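Long-range contact in soluble lytic murein transglycosylase (Pseudomonas aeruginosa, PDB 5OHU), which probably cleaves the glycosidic bonds of peptidoglycan as a lytic transglycosylase, turning over cell-wall strands both from their ends and internally: residues L283-M297 with T308-R322. Numbering follows the deposited sequence. Where two conformers were deposited one is given.
Sequences LSLAKRFDPRALPLM and TVTEWRTRLLLRLGR
Helix 307-319 packs into the groove of a helical hairpin, helices 271-287 and 293-300, in the superhelical, all-alpha part of this Slt family enzyme, and L316 is the knob that drops among A286, A293, L294 and M297. With CG anti to the backbone N (chi1 178°), L316 points its branches into the hairpin turn: CD2 lies 3.6 Å from A293 CB, while CD1 reaches F289 CA at 3.6 Å. F289 itself, at positive phi, ends its helix in a Schellman motif, and its ring lies flat against the guanidinium of R319. The two planes are 15° apart and stacked, with R319 CZ 3.8 Å from the F289 ring centroid, a cation-pi contact over the face; R319 CD adds a CH-pi contact on the same ring. R319 also hydrogen-bonds to W586 O and T601 OG1, so the arginine on which F289 stacks links the hairpin turn to the catalytic-domain part of the chain. One face of the W312 indole takes K287 CG, 3.7 Å from the centroid of the six-membered ring, and the opposite face is covered by R315 CD. L283 CD2 meets W312 CB at 3.7 Å. From the second hairpin helix, L294 sends its branches onto helix 307-319: CD2 to R313 CG (3.6 Å) and CD1 to L317 CD2 (3.6 Å). M297, bent at chi3 (-58°), lays CE against R313, whose NH1 bonds to D301 O. The join therefore rests mainly on apolar fit, plus one cation-pi stack, with cationic chains lending their carbons or flat faces while outside partners hold the polar ends of R313 and R319.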
# COMPACT_ATOMS: atom_id res chain seq x y z
N LEU A 283 -5.12 -5.16 20.29
CA LEU A 283 -4.39 -4.28 19.39
C LEU A 283 -4.87 -2.84 19.51
O LEU A 283 -4.06 -1.90 19.54
CB LEU A 283 -4.54 -4.76 17.95
CG LEU A 283 -3.61 -5.89 17.51
CD1 LEU A 283 -3.87 -6.21 16.05
CD2 LEU A 283 -2.17 -5.46 17.73
N SER A 284 -6.18 -2.63 19.58
CA SER A 284 -6.64 -1.25 19.67
C SER A 284 -6.32 -0.64 21.03
O SER A 284 -5.98 0.55 21.13
CB SER A 284 -8.13 -1.16 19.34
OG SER A 284 -8.55 0.19 19.32
N LEU A 285 -6.41 -1.42 22.11
CA LEU A 285 -5.99 -0.87 23.40
C LEU A 285 -4.50 -0.53 23.39
O LEU A 285 -4.09 0.50 23.95
CB LEU A 285 -6.27 -1.88 24.52
CG LEU A 285 -7.70 -2.01 25.03
CD1 LEU A 285 -7.80 -3.15 26.04
CD2 LEU A 285 -8.15 -0.69 25.63
N ALA A 286 -3.68 -1.39 22.80
CA ALA A 286 -2.24 -1.17 22.83
C ALA A 286 -1.86 0.09 22.07
O ALA A 286 -0.94 0.80 22.47
CB ALA A 286 -1.49 -2.38 22.25
N LYS A 287 -2.59 0.40 20.99
CA LYS A 287 -2.31 1.62 20.25
C LYS A 287 -2.73 2.86 21.02
O LYS A 287 -2.33 3.96 20.66
CB LYS A 287 -3.00 1.59 18.88
CG LYS A 287 -2.20 0.86 17.83
CD LYS A 287 -3.11 0.36 16.68
CE LYS A 287 -2.28 -0.41 15.67
NZ LYS A 287 -3.07 -0.74 14.44
N ARG A 288 -3.49 2.70 22.10
CA ARG A 288 -3.76 3.81 23.01
C ARG A 288 -2.87 3.75 24.23
O ARG A 288 -3.06 4.54 25.17
CB ARG A 288 -5.22 3.80 23.44
CG ARG A 288 -6.15 3.94 22.29
CD ARG A 288 -7.50 3.50 22.70
NE ARG A 288 -8.45 4.59 22.85
CZ ARG A 288 -9.19 5.06 21.85
NH1 ARG A 288 -9.09 4.54 20.63
NH2 ARG A 288 -10.04 6.06 22.07
N PHE A 289 -1.91 2.82 24.25
CA PHE A 289 -0.94 2.72 25.34
C PHE A 289 -1.61 2.36 26.66
O PHE A 289 -1.21 2.82 27.73
CB PHE A 289 -0.12 4.01 25.44
CG PHE A 289 0.37 4.51 24.09
CD1 PHE A 289 1.00 3.64 23.21
CD2 PHE A 289 0.17 5.84 23.70
CE1 PHE A 289 1.46 4.09 21.96
CE2 PHE A 289 0.62 6.29 22.45
CZ PHE A 289 1.27 5.42 21.58
N ASP A 290 -2.62 1.50 26.60
CA ASP A 290 -3.34 1.09 27.79
C ASP A 290 -2.76 -0.24 28.25
O ASP A 290 -2.82 -1.21 27.48
CB ASP A 290 -4.83 0.96 27.47
CG ASP A 290 -5.70 0.59 28.69
OD1 ASP A 290 -5.24 -0.10 29.63
OD2 ASP A 290 -6.87 1.03 28.70
N PRO A 291 -2.18 -0.33 29.45
CA PRO A 291 -1.52 -1.59 29.84
C PRO A 291 -2.48 -2.76 29.98
O PRO A 291 -2.01 -3.91 30.07
CB PRO A 291 -0.86 -1.24 31.18
CG PRO A 291 -1.77 -0.15 31.74
CD PRO A 291 -2.20 0.66 30.53
N ARG A 292 -3.79 -2.52 29.98
CA ARG A 292 -4.73 -3.64 30.00
C ARG A 292 -4.59 -4.50 28.74
O ARG A 292 -4.99 -5.66 28.76
CB ARG A 292 -6.16 -3.11 30.18
CG ARG A 292 -6.46 -2.66 31.61
CD ARG A 292 -7.87 -2.06 31.74
NE ARG A 292 -7.96 -0.74 31.14
CZ ARG A 292 -9.04 0.03 31.18
NH1 ARG A 292 -10.14 -0.40 31.78
NH2 ARG A 292 -9.01 1.22 30.59
N ALA A 293 -4.01 -3.96 27.66
CA ALA A 293 -3.80 -4.76 26.45
C ALA A 293 -2.88 -5.94 26.71
O ALA A 293 -3.09 -7.03 26.16
CB ALA A 293 -3.23 -3.88 25.34
N LEU A 294 -1.85 -5.75 27.54
CA LEU A 294 -0.81 -6.77 27.70
C LEU A 294 -1.32 -8.09 28.25
O LEU A 294 -0.94 -9.14 27.70
CB LEU A 294 0.31 -6.25 28.59
CG LEU A 294 1.23 -5.23 27.94
CD1 LEU A 294 2.10 -4.62 29.00
CD2 LEU A 294 2.07 -5.88 26.85
N PRO A 295 -2.10 -8.15 29.35
CA PRO A 295 -2.58 -9.48 29.80
C PRO A 295 -3.47 -10.15 28.78
O PRO A 295 -3.35 -11.36 28.52
CB PRO A 295 -3.33 -9.16 31.11
CG PRO A 295 -2.74 -7.83 31.59
CD PRO A 295 -2.46 -7.08 30.31
N LEU A 296 -4.34 -9.37 28.15
CA LEU A 296 -5.22 -9.89 27.11
C LEU A 296 -4.41 -10.46 25.94
O LEU A 296 -4.67 -11.58 25.48
CB LEU A 296 -6.14 -8.76 26.64
CG LEU A 296 -7.20 -9.15 25.65
CD1 LEU A 296 -8.11 -10.15 26.35
CD2 LEU A 296 -7.98 -7.93 25.11
N MET A 297 -3.45 -9.69 25.43
CA MET A 297 -2.68 -10.16 24.28
C MET A 297 -1.83 -11.37 24.66
O MET A 297 -1.68 -12.30 23.87
CB MET A 297 -1.79 -9.03 23.75
CG MET A 297 -2.52 -7.82 23.16
SD MET A 297 -1.41 -6.53 22.50
CE MET A 297 -0.46 -6.15 23.96
N THR A 308 1.42 -8.91 14.03
CA THR A 308 0.94 -7.59 14.42
C THR A 308 0.76 -7.50 15.93
O THR A 308 1.10 -6.49 16.55
CB THR A 308 -0.37 -7.27 13.70
OG1 THR A 308 -0.16 -7.39 12.29
CG2 THR A 308 -0.80 -5.81 14.01
N VAL A 309 0.25 -8.57 16.55
CA VAL A 309 0.06 -8.55 18.00
C VAL A 309 1.40 -8.64 18.72
O VAL A 309 1.58 -8.04 19.78
CB VAL A 309 -0.89 -9.69 18.45
CG1 VAL A 309 -0.97 -9.75 19.97
CG2 VAL A 309 -2.28 -9.51 17.84
N THR A 310 2.35 -9.39 18.17
CA THR A 310 3.65 -9.50 18.80
C THR A 310 4.36 -8.16 18.82
O THR A 310 4.96 -7.78 19.83
CB THR A 310 4.51 -10.53 18.06
OG1 THR A 310 3.81 -11.77 18.02
CG2 THR A 310 5.82 -10.73 18.77
N GLU A 311 4.31 -7.44 17.70
CA GLU A 311 5.00 -6.16 17.60
C GLU A 311 4.35 -5.12 18.50
O GLU A 311 5.04 -4.29 19.10
CB GLU A 311 5.01 -5.69 16.14
CG GLU A 311 5.88 -6.52 15.20
CD GLU A 311 6.21 -5.80 13.89
OE1 GLU A 311 5.26 -5.42 13.17
OE2 GLU A 311 7.41 -5.63 13.56
N TRP A 312 3.02 -5.13 18.61
CA TRP A 312 2.37 -4.12 19.43
C TRP A 312 2.46 -4.46 20.90
O TRP A 312 2.50 -3.56 21.74
CB TRP A 312 0.93 -3.89 18.97
CG TRP A 312 1.00 -2.80 18.03
CD1 TRP A 312 1.02 -2.88 16.66
CD2 TRP A 312 1.17 -1.42 18.35
NE1 TRP A 312 1.17 -1.62 16.12
CE2 TRP A 312 1.27 -0.71 17.13
CE3 TRP A 312 1.25 -0.72 19.56
CZ2 TRP A 312 1.42 0.67 17.09
CZ3 TRP A 312 1.42 0.67 19.51
CH2 TRP A 312 1.49 1.34 18.28
N ARG A 313 2.55 -5.74 21.22
CA ARG A 313 2.90 -6.14 22.58
C ARG A 313 4.27 -5.62 22.96
O ARG A 313 4.47 -5.07 24.05
CB ARG A 313 2.85 -7.67 22.69
CG ARG A 313 2.66 -8.17 24.10
CD ARG A 313 3.01 -9.65 24.29
NE ARG A 313 2.19 -10.53 23.48
CZ ARG A 313 2.24 -11.85 23.53
NH1 ARG A 313 1.45 -12.57 22.75
NH2 ARG A 313 3.05 -12.46 24.38
N THR A 314 5.25 -5.74 22.05
CA THR A 314 6.60 -5.23 22.34
C THR A 314 6.63 -3.71 22.35
O THR A 314 7.26 -3.10 23.23
CB THR A 314 7.63 -5.76 21.33
OG1 THR A 314 7.44 -7.17 21.10
CG2 THR A 314 9.05 -5.55 21.88
N ARG A 315 5.95 -3.07 21.40
CA ARG A 315 5.89 -1.61 21.37
C ARG A 315 5.29 -1.06 22.65
O ARG A 315 5.79 -0.09 23.23
CB ARG A 315 5.08 -1.15 20.15
CG ARG A 315 5.85 -1.23 18.84
CD ARG A 315 4.99 -0.99 17.60
NE ARG A 315 5.87 -1.02 16.44
CZ ARG A 315 5.57 -1.53 15.25
NH1 ARG A 315 4.37 -2.04 15.02
NH2 ARG A 315 6.48 -1.51 14.28
N LEU A 316 4.22 -1.70 23.14
CA LEU A 316 3.56 -1.22 24.34
C LEU A 316 4.49 -1.34 25.54
O LEU A 316 4.56 -0.43 26.37
CB LEU A 316 2.26 -2.01 24.55
CG LEU A 316 1.41 -1.71 25.79
CD1 LEU A 316 1.10 -0.22 25.90
CD2 LEU A 316 0.12 -2.49 25.74
N LEU A 317 5.22 -2.45 25.65
CA LEU A 317 6.19 -2.57 26.74
C LEU A 317 7.23 -1.46 26.67
O LEU A 317 7.63 -0.91 27.69
CB LEU A 317 6.87 -3.95 26.70
CG LEU A 317 5.94 -5.11 27.07
CD1 LEU A 317 6.53 -6.45 26.63
CD2 LEU A 317 5.67 -5.09 28.59
N LEU A 318 7.66 -1.11 25.45
CA LEU A 318 8.62 -0.03 25.30
C LEU A 318 8.00 1.31 25.70
O LEU A 318 8.64 2.12 26.38
CB LEU A 318 9.12 0.03 23.85
CG LEU A 318 9.96 -1.14 23.32
CD1 LEU A 318 10.12 -0.96 21.83
CD2 LEU A 318 11.33 -1.25 23.97
N ARG A 319 6.76 1.55 25.29
CA ARG A 319 6.11 2.79 25.71
C ARG A 319 5.98 2.86 27.22
O ARG A 319 6.02 3.94 27.81
CB ARG A 319 4.74 2.93 25.06
CG ARG A 319 4.09 4.31 25.25
CD ARG A 319 4.55 5.32 24.23
NE ARG A 319 3.74 6.54 24.31
CZ ARG A 319 3.61 7.44 23.35
NH1 ARG A 319 4.23 7.28 22.18
NH2 ARG A 319 2.86 8.51 23.54
N LEU A 320 5.83 1.72 27.88
CA LEU A 320 5.65 1.74 29.32
C LEU A 320 6.96 1.71 30.07
O LEU A 320 6.95 1.69 31.31
CB LEU A 320 4.77 0.57 29.77
CG LEU A 320 3.32 0.70 29.27
CD1 LEU A 320 2.67 -0.68 29.22
CD2 LEU A 320 2.50 1.68 30.10
N GLY A 321 8.09 1.69 29.37
CA GLY A 321 9.37 1.61 30.04
C GLY A 321 9.68 0.26 30.65
O GLY A 321 10.50 0.19 31.58
N ARG A 322 9.06 -0.82 30.17
CA ARG A 322 9.29 -2.15 30.72
C ARG A 322 10.35 -2.90 29.89
O ARG A 322 10.08 -3.85 29.14
CB ARG A 322 7.96 -2.90 30.82
CG ARG A 322 7.10 -2.29 31.98
CD ARG A 322 5.60 -2.64 31.97
NE ARG A 322 5.34 -4.07 32.11
CZ ARG A 322 4.12 -4.61 32.24
NH1 ARG A 322 3.04 -3.84 32.27
NH2 ARG A 322 3.98 -5.93 32.33